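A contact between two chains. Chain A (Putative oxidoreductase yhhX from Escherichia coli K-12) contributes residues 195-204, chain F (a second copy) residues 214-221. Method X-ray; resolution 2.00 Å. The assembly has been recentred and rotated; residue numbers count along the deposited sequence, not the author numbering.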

# COMPACT_ATOMS: atom_id res chain seq x y z
N TYR A 195 6.77 -5.03 -9.02
CA TYR A 195 7.25 -5.95 -8.00
C TYR A 195 8.17 -5.32 -6.94
O TYR A 195 8.99 -4.46 -7.25
CB TYR A 195 8.04 -7.11 -8.63
CG TYR A 195 7.37 -7.90 -9.74
CD1 TYR A 195 7.57 -7.56 -11.08
CD2 TYR A 195 6.60 -9.03 -9.45
CE1 TYR A 195 7.03 -8.33 -12.10
CE2 TYR A 195 6.05 -9.80 -10.47
CZ TYR A 195 6.27 -9.45 -11.79
OH TYR A 195 5.73 -10.22 -12.80
N ASP A 196 8.01 -5.80 -5.71
CA ASP A 196 8.83 -5.43 -4.56
C ASP A 196 8.95 -6.75 -3.80
O ASP A 196 8.00 -7.18 -3.14
CB ASP A 196 8.13 -4.39 -3.67
CG ASP A 196 8.75 -4.32 -2.27
OD1 ASP A 196 9.99 -4.42 -2.16
OD2 ASP A 196 7.99 -4.15 -1.28
N ILE A 197 10.11 -7.39 -3.91
CA ILE A 197 10.34 -8.68 -3.27
C ILE A 197 11.61 -8.61 -2.42
O ILE A 197 12.71 -8.43 -2.95
CB ILE A 197 10.50 -9.79 -4.33
CG1 ILE A 197 9.29 -9.78 -5.28
CG2 ILE A 197 10.64 -11.16 -3.65
CD1 ILE A 197 9.43 -10.70 -6.49
N ARG A 198 11.46 -8.76 -1.10
CA ARG A 198 12.60 -8.67 -0.20
C ARG A 198 12.70 -9.80 0.83
O ARG A 198 11.72 -10.44 1.19
CB ARG A 198 12.57 -7.32 0.53
CG ARG A 198 11.93 -6.22 -0.28
CD ARG A 198 12.42 -4.82 0.11
NE ARG A 198 12.04 -4.37 1.45
CZ ARG A 198 10.80 -4.19 1.87
NH1 ARG A 198 9.77 -4.42 1.08
NH2 ARG A 198 10.58 -3.73 3.10
N SER A 199 13.93 -10.01 1.31
CA SER A 199 14.23 -11.01 2.33
C SER A 199 14.71 -10.19 3.53
O SER A 199 15.85 -9.73 3.55
CB SER A 199 15.35 -11.94 1.83
OG SER A 199 15.65 -12.91 2.82
N LEU A 200 13.83 -10.01 4.51
CA LEU A 200 14.13 -9.18 5.68
C LEU A 200 14.62 -9.86 6.95
O LEU A 200 15.53 -9.36 7.61
CB LEU A 200 12.89 -8.36 6.03
CG LEU A 200 12.38 -7.35 5.00
CD1 LEU A 200 11.05 -6.77 5.49
CD2 LEU A 200 13.40 -6.25 4.79
N ARG A 201 13.99 -10.96 7.33
CA ARG A 201 14.35 -11.65 8.56
C ARG A 201 15.73 -12.29 8.56
O ARG A 201 16.48 -12.16 9.53
CB ARG A 201 13.30 -12.71 8.88
CG ARG A 201 11.93 -12.14 9.20
CD ARG A 201 10.95 -13.25 9.46
NE ARG A 201 10.85 -14.14 8.30
CZ ARG A 201 10.16 -15.28 8.29
NH1 ARG A 201 9.51 -15.68 9.38
NH2 ARG A 201 10.12 -16.02 7.19
N ASN A 202 16.06 -13.00 7.49
CA ASN A 202 17.36 -13.65 7.38
C ASN A 202 17.85 -13.54 5.95
O ASN A 202 17.32 -14.20 5.06
CB ASN A 202 17.26 -15.13 7.76
CG ASN A 202 18.61 -15.80 7.86
OD1 ASN A 202 19.54 -15.43 7.14
ND2 ASN A 202 18.74 -16.78 8.75
N LYS A 203 18.85 -12.69 5.74
CA LYS A 203 19.38 -12.47 4.39
C LYS A 203 19.87 -13.72 3.67
O LYS A 203 20.13 -13.68 2.46
CB LYS A 203 20.49 -11.42 4.43
CG LYS A 203 19.98 -9.98 4.46
CD LYS A 203 19.13 -9.68 3.24
CE LYS A 203 18.67 -8.23 3.20
NZ LYS A 203 17.80 -7.85 4.35
N ALA A 204 19.99 -14.83 4.38
CA ALA A 204 20.45 -16.05 3.74
C ALA A 204 19.29 -16.79 3.08
O ALA A 204 19.50 -17.63 2.20
CB ALA A 204 21.13 -16.96 4.76
N LEU F 214 9.60 4.65 -1.85
CA LEU F 214 11.02 4.99 -1.74
C LEU F 214 11.75 3.85 -1.04
O LEU F 214 11.39 3.46 0.08
CB LEU F 214 11.19 6.30 -0.95
CG LEU F 214 10.74 7.60 -1.64
CD1 LEU F 214 9.25 7.56 -1.95
CD2 LEU F 214 11.04 8.78 -0.73
N PHE F 215 12.78 3.30 -1.70
CA PHE F 215 13.53 2.18 -1.14
C PHE F 215 14.87 2.57 -0.55
O PHE F 215 15.74 3.08 -1.25
CB PHE F 215 13.77 1.12 -2.22
CG PHE F 215 12.51 0.55 -2.79
CD1 PHE F 215 11.73 1.30 -3.67
CD2 PHE F 215 12.09 -0.73 -2.44
CE1 PHE F 215 10.54 0.79 -4.18
CE2 PHE F 215 10.89 -1.26 -2.95
CZ PHE F 215 10.12 -0.50 -3.82
N TYR F 216 15.04 2.34 0.74
CA TYR F 216 16.28 2.65 1.44
C TYR F 216 16.85 1.32 1.90
O TYR F 216 16.59 0.88 3.03
CB TYR F 216 16.03 3.53 2.66
CG TYR F 216 15.45 4.89 2.33
CD1 TYR F 216 14.07 5.06 2.13
CD2 TYR F 216 16.27 6.01 2.26
CE1 TYR F 216 13.54 6.31 1.88
CE2 TYR F 216 15.74 7.27 2.00
CZ TYR F 216 14.38 7.41 1.82
OH TYR F 216 13.86 8.67 1.60
N GLY F 217 17.63 0.69 1.03
CA GLY F 217 18.18 -0.60 1.39
C GLY F 217 17.03 -1.58 1.43
O GLY F 217 16.42 -1.87 0.39
N ASP F 218 16.70 -2.08 2.62
CA ASP F 218 15.59 -3.02 2.77
C ASP F 218 14.35 -2.37 3.33
O ASP F 218 13.32 -3.02 3.51
CB ASP F 218 15.99 -4.19 3.66
CG ASP F 218 16.90 -5.17 2.96
OD1 ASP F 218 16.54 -5.61 1.84
OD2 ASP F 218 17.97 -5.49 3.51
N LEU F 219 14.44 -1.08 3.65
CA LEU F 219 13.30 -0.35 4.19
C LEU F 219 12.54 0.27 3.02
O LEU F 219 13.15 0.85 2.12
CB LEU F 219 13.79 0.75 5.14
CG LEU F 219 12.89 1.95 5.47
CD1 LEU F 219 11.55 1.49 5.99
CD2 LEU F 219 13.58 2.81 6.52
N LYS F 220 11.23 0.12 3.01
CA LYS F 220 10.41 0.70 1.96
C LYS F 220 9.47 1.74 2.57
O LYS F 220 8.70 1.43 3.48
CB LYS F 220 9.58 -0.35 1.23
CG LYS F 220 8.70 0.27 0.16
CD LYS F 220 7.93 -0.73 -0.67
CE LYS F 220 6.85 -1.42 0.14
NZ LYS F 220 6.07 -2.33 -0.75
N ALA F 221 9.55 2.97 2.07
CA ALA F 221 8.70 4.06 2.56
C ALA F 221 7.67 4.38 1.49
O ALA F 221 8.02 4.76 0.37
CB ALA F 221 9.55 5.30 2.86
O HOH W 1 16.00 -8.28 0.03

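Chain A enters the contact as the end of a strand, residues 195-198, and continues as loop through Ala204(A). Chain F supplies a β-hairpin: strands 214-216 and 219-221 are joined by a type II' turn from Tyr216(F) to Leu219(F). Paired backbone hydrogen bonds define the hairpin, with Leu214(F) N to Ala221(F) O at 2.7 Å and Ala221(F) N to Leu214(F) O at 2.8 Å, then Tyr216(F) N to Leu219(F) O at 2.8 Å and Leu219(F) N to Tyr216(F) O at 3.0 Å. Gly217(F) occupies the first inner position of the turn at phi/psi 69/-113, where positive phi by itself favours glycine.

The strands 195-198 and 219-221 run roughly antiparallel, at 149°, but their axes come no nearer than 10.0 Å. That separation is too wide for backbone pairing, and no backbone-to-backbone hydrogen bond crosses the contact; side chains fill the gap. The CA atoms of Asp196(A) and Lys220(F) lie 9.1 Å apart, whereas those of Leu200(A) and Asp218(F) close to 7.0 Å near the turn. Alternation along the chain A strand sets which residues take part: Asp196(A) and Arg198(A) direct their CA-to-CB bonds toward chain F, while Tyr195(A) and Ile197(A) direct theirs away.

Asp196(A) meets Lys220(F) in a salt bridge, with OD2 of the aspartate 2.7 Å from NZ of the lysine. The carboxylate also engages its own chain: Arg198(A) NH1 lies 3.0 Å from Asp196(A) OD2 in a salt bridge, and Arg198(A) NH1 donates a weak hydrogen bond to Asp196(A) OD1 at 3.2 Å. One acidic group thus balances cations from both chains. Asp196(A) OD1 further approaches Phe215(F) CE2 to 3.4 Å, near the ring plane, so the oxygen faces the electropositive ring edge rather than the π cloud.

Arg198(A) uses two nitrogens on a single acceptor. Its NE and NH2 donate to Asp218(F) O at 2.8 and 2.9 Å, with N-H...O angles of 143° and 137°; the bent angles are expected when a forked pair of donors converges on one oxygen. The carbonyl lies near the guanidinium plane, whereas Lys220(F) CB sits over one face, 4.0 Å from Arg198(A) NH2, adding van der Waals packing.

Asp218(F) has the largest covered area of any residue here, 98 Å² of the 360 Å² buried in total. Leu200(A) packs against it, its CD2 3.5 Å from Asp218(F) CB. Lys203(A) reaches back from the loop: its NZ donates to Ser199(A) O at 2.8 Å and forms a salt bridge with Asp218(F) OD2. The modelled NZ to OD2 distance is 2.5 Å, but OD2 is too close to a neighbouring atom, so the pairing deserves more confidence than the exact length. Water 1 accepts from Ser199(A) N at 3.0 Å and donates to Asp218(F) OD1 at 3.3 Å, linking backbone to carboxylate.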